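Local coordinates for glycosyl hydrolases family 31 family protein (Aspergillus niger, PDB 6DRU), which catalyses the release of alpha-xylose from the non-reducing terminal glucose of xyloglucan oligosaccharides, as a glycoside hydrolase of family 31, at residues Gln156-Asn161 with Thr494-Val499; Thr489-Thr494 with Ser524-Ser529; Trp513-Gly518 with Val542-Trp547; Phe520-Thr525 with Ser559-Phe564. All blocks are in the same frame, centred on the assembly; numbering follows the deposited sequence.

Contact 1 (Gln156-Asn161 with Thr494-Val499); sequences QDHMIN and TLAVQV. With NAG (2-acetamido-2-deoxy-beta-D-glucopyranose), chain E.
The imidazole of His158 lies between helix 492-508 and a sugar. Over the centre of one face sits Val497 CA, 4.3 Å from the ring centroid and 10° off the normal, a CH-pi contact, with Ala496 C displaced toward the rim of that face. On the opposite face O6 of the N-acetylglucosamine of chain E stands 3.5 Å above the plane, also over the centre. With CG anti to the backbone N (chi1 -150°), the ring is carried to the helix, where Val497 CG1 comes to 3.4 Å from His158 ND1 and the two side chains cross at about a right angle. The ring nitrogen His158 NE2 is hydrogen-bonded to Gln641 OE1, outside both segments. Further along, the end of Gln156 lies beside that of Gln498, whose OE1 is held by Ser485 OG. A water accepts from His158 N at 2.8 Å and lies 2.9 Å from Val497 O, to which it can donate. A loop between strands 149-151 and 166-168 is thereby laid on a helix of the TIM-barrel domain, next to an attached glycan. With no clear direct hydrogen bond across the segments, the chemistry implies a join made of ring-face contact and a water shared by the two backbones, while His158 NE2 and Gln498 OE1 find their partners elsewhere.

Contact 2 (Thr489-Thr494 with Ser524-Ser529); sequences TSVWDT and STVWWS. With NAG (2-acetamido-2-deoxy-beta-D-glucopyranose), chain B; MAN (alpha-D-mannopyranose), chain C; BGC (beta-D-glucopyranose), chain G; MAN (alpha-D-mannopyranose), chain D.
Ser529 reaches Ser490 through its short side chain. Its CB lies 3.6 Å from Ser490 O, and OG, turned anti to the backbone N (chi1 178°), donates to that same Ser490 O at 2.8 Å. The donor stands above the carbonyl plane, 48° out of it. Ser529 OG is also hydrogen-bonded to Asp523 N, which gives the hydroxyl a second partner and ties the type I turn Val526-Ser529 to the chain before it. Beside this bond Val491 CG1 meets Val526 CG2 at 3.7 Å. Trp528 CH2 comes to 3.7 Å from Trp492 CD1, which lies at the edge of the Trp528 ring, near its plane; the Trp492 five-membered and Trp528 six-membered rings are inclined at 62°. Thr525 faces an attached glycan, taking a hydrogen bond from mannose O3 of chain C on OG1. Val491 is at the N-cap position of helix 492-508, and the loop after strand 513-514 of the TIM barrel packs against that helix start, while Trp492 and Trp528 also touch helix 535-548.

Contact 3 (Trp513-Gly518 with Val542-Trp547); sequences WTVDAG and VRWLAW
Trp544 turns one face of its indole to the backbone of Asp516-Gly518, within a beta-alpha unit of the TIM barrel: strand 513-514 is the seventh of eight barrel strands in chain order, and helix 535-548 follows it. Over that face Gly518 N stands 3.1 Å above the plane and Asp516 O 3.3 Å, both displaced toward the rim. Ala517 CA makes a CH-pi contact with the five-membered ring, 4.2 Å from its centroid and 27° off the normal. CG anti to the backbone N (chi1 -151°) brings Trp544 CG to Gly518 N, and the indole lies against the chain just after the strand. Val515, whose CB is directed at the helix, puts CG2 at the edge of Trp544, 4.0 Å from Trp544 NE1, and the same methyl meets Trp547 CZ3 at 3.9 Å. One helical turn beyond Trp544, Trp547 crosses Trp513 at about a right angle, and Trp547 CH2 lies near the plane of the Trp513 ring, at its edge. Trp544 offers its face to backbone, whereas Trp513 is met at its edge by Trp547. Asp516 instead leads its carboxylate away from the helix to a salt bridge with Arg555, and its side chain lies about 4 Å from the bound xylose between nearest atoms. On the residue of the helix next to Trp544, Leu545 CD2 lies 3.9 Å from Ala517 CB.

Contact 4 (Phe520-Thr525 with Ser559-Phe564); sequences FEVDST and SRTCYF. With MAN (alpha-D-mannopyranose), chain C; XYS (alpha-D-xylopyranose), chain N; BGC (beta-D-glucopyranose), chain F; BGC (beta-D-glucopyranose), chain H.
Phe520 and Ser559 bring two irregular segments together, with CA atoms 5.4 Å apart there and 7.2 Å apart at Val522 and Arg560. Ser559 N donates to Phe520 O at 3.1 Å, with an N-H...O angle of 158°, in the carbonyl plane and on a lone pair. Ser559 CB lies over one face of the Phe520 ring, toward its rim, while Phe520 CE1 comes to 3.3 Å from O4 of the bound xylose. Ser559 OG, anti to the backbone N (chi1 -174°), forms a hydrogen bond with O2 of the glucose of chain F at 3.1 Å. These are loops following the last two strands of the TIM barrel, where the active site lies, and Phe520 lines the xylose pocket beside Asp487, assigned as the proton donor. Farther out, Val522 CG2 meets Thr561 CG2 at 3.9 Å, the side chains crossing at about a right angle. Asp523 OD1 closes an Asx turn with Thr525 N and also accepts from Thr525 OG1, both donors on the same face of the carboxylate. Asp523 OD2 takes a hydrogen bond from mannose O4 of chain C at 2.7 Å.

In the fold
Contacts 1 and 3 lie deeper, their centres about 14 Å and about 17 Å from the centre of the chain. Contact 3 is the one whose touching residues are all buried; no other chain reaches it, and its chemistry is almost wholly indole packing. The centres of contacts 2 and 4 are farther out, about 25 Å and about 27 Å from the chain centre, and they add hydrogen bonds to sugars; both touch the second subunit, as contact 1 does. Contacts 1 and 2 share helix 492-508, which packs on contact 3 through Thr494 and Trp544. Contacts 2 and 4 share Ser524 and Thr525, with a probable hydrogen bond from Ser490 N to Glu521 O between them. Contact 1 alone brings in a segment distant in sequence, 333 residues away.

Contact 1 (Gln156-Asn161 with Thr494-Val499)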
# COMPACT_ATOMS: atom_id res chain seq x y z
N GLN A 156 17.23 18.83 -20.91
CA GLN A 156 17.24 19.39 -22.27
C GLN A 156 15.92 20.11 -22.50
O GLN A 156 15.02 19.63 -23.20
CB GLN A 156 17.48 18.30 -23.30
CG GLN A 156 18.78 17.54 -23.09
CD GLN A 156 19.09 16.58 -24.22
OE1 GLN A 156 19.17 15.37 -24.01
NE2 GLN A 156 19.26 17.11 -25.42
N ASP A 157 15.80 21.30 -21.91
CA ASP A 157 14.61 22.12 -22.05
C ASP A 157 14.86 23.46 -22.73
O ASP A 157 13.89 24.17 -23.01
CB ASP A 157 13.97 22.38 -20.67
CG ASP A 157 14.93 23.03 -19.68
OD1 ASP A 157 16.11 23.22 -20.03
OD2 ASP A 157 14.49 23.36 -18.56
N HIS A 158 16.12 23.82 -22.99
CA HIS A 158 16.47 25.08 -23.66
C HIS A 158 16.06 26.29 -22.83
O HIS A 158 15.72 27.34 -23.37
CB HIS A 158 15.85 25.15 -25.06
CG HIS A 158 16.65 25.96 -26.04
ND1 HIS A 158 16.55 25.77 -27.40
CD2 HIS A 158 17.55 26.94 -25.85
CE1 HIS A 158 17.36 26.62 -28.01
NE2 HIS A 158 17.98 27.34 -27.10
N MET A 159 16.10 26.15 -21.50
CA MET A 159 15.71 27.22 -20.59
C MET A 159 16.70 27.32 -19.44
O MET A 159 17.21 26.30 -18.97
CB MET A 159 14.31 26.98 -20.01
CG MET A 159 13.24 26.63 -21.03
SD MET A 159 11.70 26.11 -20.25
CE MET A 159 11.14 27.67 -19.58
N ILE A 160 16.98 28.54 -19.01
CA ILE A 160 17.69 28.77 -17.76
C ILE A 160 16.77 29.29 -16.66
O ILE A 160 17.14 29.20 -15.48
CB ILE A 160 18.89 29.72 -17.94
CG1 ILE A 160 18.45 31.04 -18.58
CG2 ILE A 160 19.99 29.05 -18.75
CD1 ILE A 160 19.54 32.08 -18.61
N ASN A 161 15.61 29.83 -17.00
CA ASN A 161 14.58 30.19 -16.03
C ASN A 161 13.59 29.04 -15.94
O ASN A 161 12.82 28.80 -16.88
CB ASN A 161 13.88 31.49 -16.42
CG ASN A 161 12.80 31.90 -15.44
OD1 ASN A 161 12.79 31.45 -14.29
ND2 ASN A 161 11.89 32.75 -15.88
N THR A 494 20.05 20.45 -31.35
CA THR A 494 20.61 19.88 -30.13
C THR A 494 21.78 20.72 -29.61
O THR A 494 21.91 20.93 -28.40
CB THR A 494 21.06 18.44 -30.38
OG1 THR A 494 19.93 17.63 -30.70
CG2 THR A 494 21.75 17.88 -29.15
N LEU A 495 22.62 21.22 -30.51
CA LEU A 495 23.76 22.02 -30.08
C LEU A 495 23.31 23.27 -29.34
O LEU A 495 23.98 23.71 -28.39
CB LEU A 495 24.62 22.39 -31.29
CG LEU A 495 25.66 23.50 -31.12
CD1 LEU A 495 26.79 23.04 -30.23
CD2 LEU A 495 26.18 23.95 -32.48
N ALA A 496 22.17 23.85 -29.73
CA ALA A 496 21.68 25.05 -29.07
C ALA A 496 21.13 24.75 -27.67
O ALA A 496 21.26 25.59 -26.77
CB ALA A 496 20.59 25.71 -29.92
N VAL A 497 20.53 23.58 -27.47
CA VAL A 497 19.93 23.28 -26.17
C VAL A 497 20.97 22.85 -25.14
O VAL A 497 20.72 22.98 -23.94
CB VAL A 497 18.82 22.23 -26.30
CG1 VAL A 497 17.86 22.60 -27.43
CG2 VAL A 497 19.39 20.84 -26.52
N GLN A 498 22.12 22.32 -25.57
CA GLN A 498 23.12 21.85 -24.62
C GLN A 498 23.66 22.98 -23.76
O GLN A 498 24.06 22.75 -22.61
CB GLN A 498 24.27 21.16 -25.35
CG GLN A 498 23.88 19.92 -26.12
CD GLN A 498 22.99 19.00 -25.31
OE1 GLN A 498 23.41 18.46 -24.29
NE2 GLN A 498 21.77 18.80 -25.77
N VAL A 499 23.69 24.21 -24.29
CA VAL A 499 24.26 25.33 -23.56
C VAL A 499 23.45 25.60 -22.29
O VAL A 499 24.01 25.75 -21.20
CB VAL A 499 24.34 26.58 -24.45
CG1 VAL A 499 25.04 27.71 -23.72
CG2 VAL A 499 25.05 26.25 -25.75
C1 NAG E . 16.50 30.07 -30.07
C2 NAG E . 16.84 29.13 -31.21
C3 NAG E . 15.65 28.44 -31.75
C4 NAG E . 14.84 27.82 -30.63
C5 NAG E . 14.51 28.88 -29.61
C6 NAG E . 13.69 28.28 -28.49
C7 NAG E . 18.83 29.60 -32.58
C8 NAG E . 19.50 30.38 -33.69
N2 NAG E . 17.47 29.87 -32.25
O3 NAG E . 16.06 27.46 -32.68
O4 NAG E . 13.66 27.26 -31.14
O5 NAG E . 15.71 29.41 -29.11
O6 NAG E . 14.32 28.52 -27.25
O7 NAG E . 19.45 28.75 -31.98
O HOH W 1 18.61 23.01 -21.93

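Contact 2 (Thr489-Thr494 with Ser524-Ser529)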
# COMPACT_ATOMS: atom_id res chain seq x y z
N THR A 489 21.16 13.87 -29.93
CA THR A 489 21.10 13.68 -31.37
C THR A 489 22.04 14.66 -32.08
O THR A 489 22.22 15.80 -31.64
CB THR A 489 19.68 13.86 -31.89
OG1 THR A 489 19.09 15.02 -31.30
CG2 THR A 489 18.83 12.64 -31.55
N SER A 490 22.63 14.20 -33.18
CA SER A 490 23.59 15.00 -33.93
C SER A 490 22.85 15.85 -34.97
O SER A 490 22.87 15.59 -36.17
CB SER A 490 24.64 14.10 -34.58
OG SER A 490 25.39 13.40 -33.61
N VAL A 491 22.19 16.89 -34.47
CA VAL A 491 21.50 17.87 -35.30
C VAL A 491 21.79 19.26 -34.74
O VAL A 491 22.35 19.42 -33.66
CB VAL A 491 19.97 17.62 -35.35
CG1 VAL A 491 19.67 16.37 -36.16
CG2 VAL A 491 19.40 17.52 -33.95
N TRP A 492 21.39 20.27 -35.51
CA TRP A 492 21.71 21.65 -35.15
C TRP A 492 20.96 22.09 -33.90
O TRP A 492 21.53 22.76 -33.03
CB TRP A 492 21.41 22.59 -36.31
CG TRP A 492 22.45 22.54 -37.38
CD1 TRP A 492 22.37 21.89 -38.57
CD2 TRP A 492 23.74 23.17 -37.34
NE1 TRP A 492 23.53 22.07 -39.29
CE2 TRP A 492 24.39 22.86 -38.55
CE3 TRP A 492 24.40 23.97 -36.41
CZ2 TRP A 492 25.67 23.31 -38.85
CZ3 TRP A 492 25.67 24.42 -36.71
CH2 TRP A 492 26.29 24.09 -37.92
N ASP A 493 19.68 21.73 -33.79
CA ASP A 493 18.88 22.16 -32.64
C ASP A 493 19.46 21.64 -31.33
O ASP A 493 19.37 22.33 -30.30
CB ASP A 493 17.43 21.71 -32.80
CG ASP A 493 16.53 22.25 -31.71
OD1 ASP A 493 16.67 23.43 -31.34
OD2 ASP A 493 15.67 21.49 -31.22
N THR A 494 20.05 20.45 -31.35
CA THR A 494 20.61 19.88 -30.13
C THR A 494 21.78 20.72 -29.61
O THR A 494 21.91 20.93 -28.40
CB THR A 494 21.06 18.44 -30.38
OG1 THR A 494 19.93 17.63 -30.70
CG2 THR A 494 21.75 17.88 -29.15
N SER A 524 17.34 9.82 -37.23
CA SER A 524 16.91 9.07 -38.40
C SER A 524 16.12 9.92 -39.38
O SER A 524 16.04 9.57 -40.57
CB SER A 524 16.09 7.85 -37.98
OG SER A 524 14.73 8.20 -37.79
N THR A 525 15.53 11.03 -38.93
CA THR A 525 14.76 11.89 -39.82
C THR A 525 15.62 12.90 -40.58
O THR A 525 15.12 13.53 -41.51
CB THR A 525 13.68 12.63 -39.02
OG1 THR A 525 14.30 13.49 -38.05
CG2 THR A 525 12.78 11.64 -38.31
N VAL A 526 16.88 13.06 -40.20
CA VAL A 526 17.82 13.94 -40.89
C VAL A 526 18.85 13.06 -41.58
O VAL A 526 19.66 12.40 -40.92
CB VAL A 526 18.49 14.93 -39.92
CG1 VAL A 526 19.32 15.93 -40.68
CG2 VAL A 526 17.44 15.63 -39.07
N TRP A 527 18.82 13.04 -42.92
CA TRP A 527 19.56 12.03 -43.67
C TRP A 527 21.06 12.12 -43.41
O TRP A 527 21.75 11.09 -43.36
CB TRP A 527 19.26 12.15 -45.16
CG TRP A 527 19.81 13.39 -45.81
CD1 TRP A 527 19.17 14.59 -45.97
CD2 TRP A 527 21.12 13.56 -46.38
NE1 TRP A 527 19.99 15.48 -46.60
CE2 TRP A 527 21.19 14.88 -46.86
CE3 TRP A 527 22.23 12.72 -46.52
CZ2 TRP A 527 22.34 15.38 -47.48
CZ3 TRP A 527 23.36 13.22 -47.14
CH2 TRP A 527 23.41 14.54 -47.61
N TRP A 528 21.59 13.33 -43.25
CA TRP A 528 23.02 13.53 -43.09
C TRP A 528 23.48 13.45 -41.64
O TRP A 528 24.69 13.55 -41.39
CB TRP A 528 23.44 14.89 -43.67
CG TRP A 528 22.67 16.05 -43.12
CD1 TRP A 528 21.60 16.67 -43.69
CD2 TRP A 528 22.92 16.74 -41.88
NE1 TRP A 528 21.16 17.70 -42.88
CE2 TRP A 528 21.96 17.76 -41.77
CE3 TRP A 528 23.86 16.58 -40.85
CZ2 TRP A 528 21.90 18.62 -40.67
CZ3 TRP A 528 23.80 17.44 -39.77
CH2 TRP A 528 22.83 18.44 -39.69
N SER A 529 22.57 13.26 -40.69
CA SER A 529 22.91 13.32 -39.28
C SER A 529 23.99 12.30 -38.93
O SER A 529 23.82 11.10 -39.17
CB SER A 529 21.66 13.08 -38.43
OG SER A 529 21.97 13.09 -37.05
C1 NAG B . 13.49 25.83 -31.18
C2 NAG B . 12.03 25.48 -31.06
C3 NAG B . 11.74 24.08 -31.49
C4 NAG B . 12.38 23.79 -32.83
C5 NAG B . 13.84 24.16 -32.81
C6 NAG B . 14.45 23.94 -34.18
C7 NAG B . 10.72 26.67 -29.35
C8 NAG B . 10.29 26.82 -27.90
N2 NAG B . 11.61 25.63 -29.71
O3 NAG B . 10.35 23.88 -31.52
O4 NAG B . 12.26 22.41 -33.11
O5 NAG B . 13.97 25.52 -32.47
O6 NAG B . 13.77 24.72 -35.14
O7 NAG B . 10.29 27.43 -30.19
C1 MAN C . 12.32 18.72 -37.24
C2 MAN C . 11.99 17.35 -37.78
C3 MAN C . 12.44 16.29 -36.79
C4 MAN C . 13.90 16.52 -36.46
C5 MAN C . 14.07 17.94 -35.99
C6 MAN C . 15.51 18.20 -35.59
O2 MAN C . 12.66 17.16 -39.00
O3 MAN C . 12.27 15.01 -37.35
O4 MAN C . 14.30 15.62 -35.45
O5 MAN C . 13.70 18.83 -37.02
O6 MAN C . 15.58 19.41 -34.88
C2 BGC G . 21.99 15.08 -51.66
C3 BGC G . 20.79 15.32 -50.75
C4 BGC G . 19.76 14.20 -50.89
C5 BGC G . 20.43 12.84 -50.77
C6 BGC G . 19.42 11.72 -50.99
C1 BGC G . 22.52 13.66 -51.49
O2 BGC G . 23.02 16.02 -51.34
O3 BGC G . 20.18 16.57 -51.09
O4 BGC G . 18.77 14.34 -49.87
O5 BGC G . 21.47 12.73 -51.74
O6 BGC G . 19.46 10.81 -49.88
C1 MAN D . 12.15 17.23 -40.32
C2 MAN D . 13.06 16.35 -41.16
C3 MAN D . 14.37 17.04 -41.50
C4 MAN D . 14.18 18.50 -41.84
C5 MAN D . 13.23 19.14 -40.85
C6 MAN D . 13.04 20.61 -41.19
O2 MAN D . 12.39 15.98 -42.34
O3 MAN D . 14.95 16.38 -42.60
O4 MAN D . 15.42 19.16 -41.78
O5 MAN D . 11.99 18.49 -40.93
O6 MAN D . 11.69 20.97 -40.96

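Contact 3 (Trp513-Gly518 with Val542-Trp547)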
# COMPACT_ATOMS: atom_id res chain seq x y z
N TRP A 513 31.55 20.12 -16.06
CA TRP A 513 30.49 19.77 -16.99
C TRP A 513 31.02 19.82 -18.42
O TRP A 513 31.90 20.62 -18.74
CB TRP A 513 29.29 20.71 -16.83
CG TRP A 513 28.13 20.38 -17.72
CD1 TRP A 513 27.12 19.51 -17.46
CD2 TRP A 513 27.87 20.92 -19.02
NE1 TRP A 513 26.24 19.47 -18.52
CE2 TRP A 513 26.68 20.33 -19.49
CE3 TRP A 513 28.54 21.85 -19.83
CZ2 TRP A 513 26.14 20.64 -20.73
CZ3 TRP A 513 28.00 22.15 -21.06
CH2 TRP A 513 26.81 21.56 -21.50
N THR A 514 30.47 18.96 -19.27
CA THR A 514 30.93 18.86 -20.65
C THR A 514 29.84 18.18 -21.48
O THR A 514 28.78 17.81 -20.98
CB THR A 514 32.26 18.11 -20.72
OG1 THR A 514 32.53 17.73 -22.08
CG2 THR A 514 32.23 16.89 -19.82
N VAL A 515 30.12 18.01 -22.78
CA VAL A 515 29.19 17.42 -23.74
C VAL A 515 29.95 16.44 -24.62
O VAL A 515 31.17 16.27 -24.50
CB VAL A 515 28.50 18.48 -24.62
CG1 VAL A 515 27.46 19.24 -23.84
CG2 VAL A 515 29.53 19.42 -25.22
N ASP A 516 29.21 15.79 -25.52
CA ASP A 516 29.79 15.01 -26.61
C ASP A 516 29.92 15.92 -27.83
O ASP A 516 28.90 16.35 -28.39
CB ASP A 516 28.94 13.79 -26.93
CG ASP A 516 29.04 12.72 -25.87
OD1 ASP A 516 28.34 11.69 -26.00
OD2 ASP A 516 29.77 12.92 -24.88
N ALA A 517 31.15 16.23 -28.23
CA ALA A 517 31.38 17.09 -29.38
C ALA A 517 30.80 16.45 -30.64
O ALA A 517 31.28 15.41 -31.10
CB ALA A 517 32.87 17.37 -29.56
N GLY A 518 29.77 17.08 -31.21
CA GLY A 518 29.13 16.58 -32.40
C GLY A 518 27.86 15.79 -32.16
O GLY A 518 27.28 15.29 -33.13
N VAL A 542 32.30 20.75 -36.85
CA VAL A 542 33.33 21.77 -36.64
C VAL A 542 32.80 22.90 -35.77
O VAL A 542 33.52 23.43 -34.92
CB VAL A 542 33.85 22.28 -38.00
CG1 VAL A 542 34.72 23.51 -37.81
CG2 VAL A 542 34.64 21.18 -38.70
N ARG A 543 31.53 23.28 -35.96
CA ARG A 543 30.91 24.24 -35.06
C ARG A 543 30.85 23.70 -33.64
O ARG A 543 31.13 24.42 -32.68
CB ARG A 543 29.50 24.59 -35.56
CG ARG A 543 29.46 25.31 -36.89
CD ARG A 543 30.07 26.69 -36.80
NE ARG A 543 29.70 27.52 -37.94
CZ ARG A 543 30.10 28.77 -38.12
NH1 ARG A 543 30.90 29.34 -37.22
NH2 ARG A 543 29.71 29.45 -39.18
N TRP A 544 30.49 22.42 -33.50
CA TRP A 544 30.35 21.81 -32.18
C TRP A 544 31.71 21.64 -31.50
O TRP A 544 31.88 21.97 -30.32
CB TRP A 544 29.64 20.47 -32.31
CG TRP A 544 28.83 20.07 -31.11
CD1 TRP A 544 29.17 20.22 -29.80
CD2 TRP A 544 27.54 19.44 -31.13
NE1 TRP A 544 28.17 19.72 -29.00
CE2 TRP A 544 27.16 19.23 -29.79
CE3 TRP A 544 26.67 19.03 -32.15
CZ2 TRP A 544 25.95 18.64 -29.44
CZ3 TRP A 544 25.47 18.43 -31.80
CH2 TRP A 544 25.12 18.25 -30.46
N LEU A 545 32.69 21.11 -32.24
CA LEU A 545 34.03 20.91 -31.68
C LEU A 545 34.65 22.23 -31.24
O LEU A 545 35.38 22.28 -30.24
CB LEU A 545 34.92 20.21 -32.71
CG LEU A 545 36.27 19.62 -32.29
CD1 LEU A 545 37.38 20.66 -32.27
CD2 LEU A 545 36.15 18.93 -30.94
N ALA A 546 34.38 23.31 -31.98
CA ALA A 546 34.90 24.62 -31.59
C ALA A 546 34.34 25.07 -30.25
O ALA A 546 35.05 25.69 -29.45
CB ALA A 546 34.59 25.65 -32.68
N TRP A 547 33.06 24.76 -29.99
CA TRP A 547 32.45 25.17 -28.73
C TRP A 547 33.07 24.44 -27.55
O TRP A 547 33.25 25.03 -26.48
CB TRP A 547 30.94 24.92 -28.78
CG TRP A 547 30.25 25.19 -27.48
CD1 TRP A 547 30.46 26.24 -26.64
CD2 TRP A 547 29.25 24.38 -26.86
NE1 TRP A 547 29.64 26.14 -25.54
CE2 TRP A 547 28.89 25.00 -25.65
CE3 TRP A 547 28.61 23.18 -27.21
CZ2 TRP A 547 27.93 24.48 -24.79
CZ3 TRP A 547 27.66 22.66 -26.36
CH2 TRP A 547 27.32 23.31 -25.16

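Contact 4 (Phe520-Thr525 with Ser559-Phe564)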
# COMPACT_ATOMS: atom_id res chain seq x y z
N PHE A 520 25.72 12.55 -30.07
CA PHE A 520 25.95 11.12 -29.89
C PHE A 520 25.17 10.27 -30.89
O PHE A 520 25.77 9.51 -31.65
CB PHE A 520 25.61 10.70 -28.46
CG PHE A 520 25.70 9.22 -28.23
CD1 PHE A 520 26.94 8.60 -28.13
CD2 PHE A 520 24.56 8.45 -28.14
CE1 PHE A 520 27.02 7.24 -27.93
CE2 PHE A 520 24.64 7.09 -27.95
CZ PHE A 520 25.87 6.48 -27.84
N GLU A 521 23.85 10.38 -30.90
CA GLU A 521 23.00 9.53 -31.72
C GLU A 521 22.72 10.16 -33.08
O GLU A 521 22.69 11.39 -33.22
CB GLU A 521 21.67 9.23 -31.03
CG GLU A 521 21.73 8.14 -29.98
CD GLU A 521 20.36 7.75 -29.47
OE1 GLU A 521 19.36 8.12 -30.13
OE2 GLU A 521 20.28 7.08 -28.42
N VAL A 522 22.52 9.31 -34.07
CA VAL A 522 22.06 9.75 -35.38
C VAL A 522 20.56 10.01 -35.32
O VAL A 522 19.80 9.20 -34.79
CB VAL A 522 22.40 8.70 -36.46
CG1 VAL A 522 21.58 8.93 -37.72
CG2 VAL A 522 23.89 8.72 -36.77
N ASP A 523 20.14 11.15 -35.87
CA ASP A 523 18.72 11.43 -36.04
C ASP A 523 18.25 10.79 -37.34
O ASP A 523 18.71 11.16 -38.42
CB ASP A 523 18.48 12.94 -36.06
CG ASP A 523 17.01 13.31 -35.94
OD1 ASP A 523 16.15 12.55 -36.45
OD2 ASP A 523 16.71 14.37 -35.35
N SER A 524 17.34 9.82 -37.23
CA SER A 524 16.91 9.07 -38.40
C SER A 524 16.12 9.92 -39.38
O SER A 524 16.04 9.57 -40.57
CB SER A 524 16.09 7.85 -37.98
OG SER A 524 14.73 8.20 -37.79
N THR A 525 15.53 11.03 -38.93
CA THR A 525 14.76 11.89 -39.82
C THR A 525 15.62 12.90 -40.58
O THR A 525 15.12 13.53 -41.51
CB THR A 525 13.68 12.63 -39.02
OG1 THR A 525 14.30 13.49 -38.05
CG2 THR A 525 12.78 11.64 -38.31
N SER A 559 28.55 8.26 -31.78
CA SER A 559 28.36 7.07 -32.60
C SER A 559 28.07 7.57 -34.02
O SER A 559 26.93 7.85 -34.37
CB SER A 559 27.22 6.20 -32.06
OG SER A 559 27.13 4.98 -32.77
N ARG A 560 29.12 7.67 -34.82
CA ARG A 560 29.03 8.25 -36.15
C ARG A 560 28.62 7.21 -37.18
O ARG A 560 28.75 6.00 -36.98
CB ARG A 560 30.37 8.87 -36.55
CG ARG A 560 30.95 9.84 -35.53
CD ARG A 560 30.20 11.16 -35.53
NE ARG A 560 30.76 12.10 -34.56
CZ ARG A 560 30.19 12.42 -33.41
NH1 ARG A 560 29.01 11.90 -33.09
NH2 ARG A 560 30.78 13.28 -32.59
N THR A 561 28.11 7.70 -38.30
CA THR A 561 27.93 6.92 -39.51
C THR A 561 28.82 7.49 -40.61
O THR A 561 29.35 8.59 -40.49
CB THR A 561 26.45 6.89 -39.94
OG1 THR A 561 26.32 6.17 -41.17
CG2 THR A 561 25.91 8.30 -40.11
N CYS A 562 29.01 6.72 -41.68
CA CYS A 562 29.98 7.10 -42.69
C CYS A 562 29.73 6.29 -43.96
O CYS A 562 29.00 5.30 -43.96
CB CYS A 562 31.41 6.89 -42.19
SG CYS A 562 31.84 5.19 -41.70
N TYR A 563 30.35 6.75 -45.05
CA TYR A 563 30.32 6.04 -46.32
C TYR A 563 31.51 5.10 -46.50
O TYR A 563 31.41 4.13 -47.26
CB TYR A 563 30.29 7.03 -47.49
CG TYR A 563 29.02 7.83 -47.61
CD1 TYR A 563 27.79 7.30 -47.25
CD2 TYR A 563 29.05 9.14 -48.10
CE1 TYR A 563 26.62 8.04 -47.37
CE2 TYR A 563 27.89 9.88 -48.22
CZ TYR A 563 26.68 9.33 -47.85
OH TYR A 563 25.53 10.08 -47.97
N PHE A 564 32.63 5.37 -45.83
CA PHE A 564 33.83 4.54 -45.92
C PHE A 564 34.32 4.23 -44.52
O PHE A 564 34.51 5.14 -43.70
CB PHE A 564 34.92 5.25 -46.73
CG PHE A 564 34.41 5.93 -47.96
CD1 PHE A 564 33.94 5.19 -49.04
CD2 PHE A 564 34.38 7.31 -48.05
CE1 PHE A 564 33.46 5.81 -50.18
CE2 PHE A 564 33.91 7.94 -49.18
CZ PHE A 564 33.45 7.19 -50.25
C1 MAN C . 12.32 18.72 -37.24
C2 MAN C . 11.99 17.35 -37.78
C3 MAN C . 12.44 16.29 -36.79
C4 MAN C . 13.90 16.52 -36.46
C5 MAN C . 14.07 17.94 -35.99
C6 MAN C . 15.51 18.20 -35.59
O2 MAN C . 12.66 17.16 -39.00
O3 MAN C . 12.27 15.01 -37.35
O4 MAN C . 14.30 15.62 -35.45
O5 MAN C . 13.70 18.83 -37.02
O6 MAN C . 15.58 19.41 -34.88
C1 XYS N . 25.67 5.18 -23.37
C2 XYS N . 26.55 6.39 -23.19
C3 XYS N . 27.42 6.56 -24.42
C4 XYS N . 28.17 5.27 -24.68
C5 XYS N . 27.19 4.11 -24.72
O1 XYS N . 24.88 5.33 -24.52
O2 XYS N . 25.74 7.54 -23.03
O3 XYS N . 28.34 7.60 -24.21
O4 XYS N . 28.84 5.36 -25.91
O5 XYS N . 26.49 4.03 -23.50
C2 BGC F . 23.95 3.95 -30.70
C3 BGC F . 23.24 3.34 -29.54
C4 BGC F . 21.77 3.80 -29.52
C5 BGC F . 21.15 3.55 -30.86
C6 BGC F . 19.72 4.07 -30.86
C1 BGC F . 23.18 3.61 -31.95
O2 BGC F . 25.29 3.41 -30.80
O3 BGC F . 23.86 3.74 -28.37
O4 BGC F . 21.06 3.07 -28.55
O5 BGC F . 21.89 4.22 -31.87
O6 BGC F . 19.09 3.72 -32.07
C2 BGC H . 21.91 4.22 -36.39
C3 BGC H . 22.20 4.60 -34.98
C4 BGC H . 23.31 3.71 -34.41
C5 BGC H . 24.50 3.71 -35.34
C6 BGC H . 25.58 2.79 -34.78
C1 BGC H . 23.20 4.22 -37.18
O1 BGC H . 22.93 3.89 -38.50
O2 BGC H . 20.99 5.17 -36.96
O3 BGC H . 21.05 4.46 -34.23
O4 BGC H . 23.72 4.18 -33.14
O5 BGC H . 24.10 3.26 -36.62
O6 BGC H . 25.56 1.56 -35.46
O HOH W 2 24.54 7.20 -33.89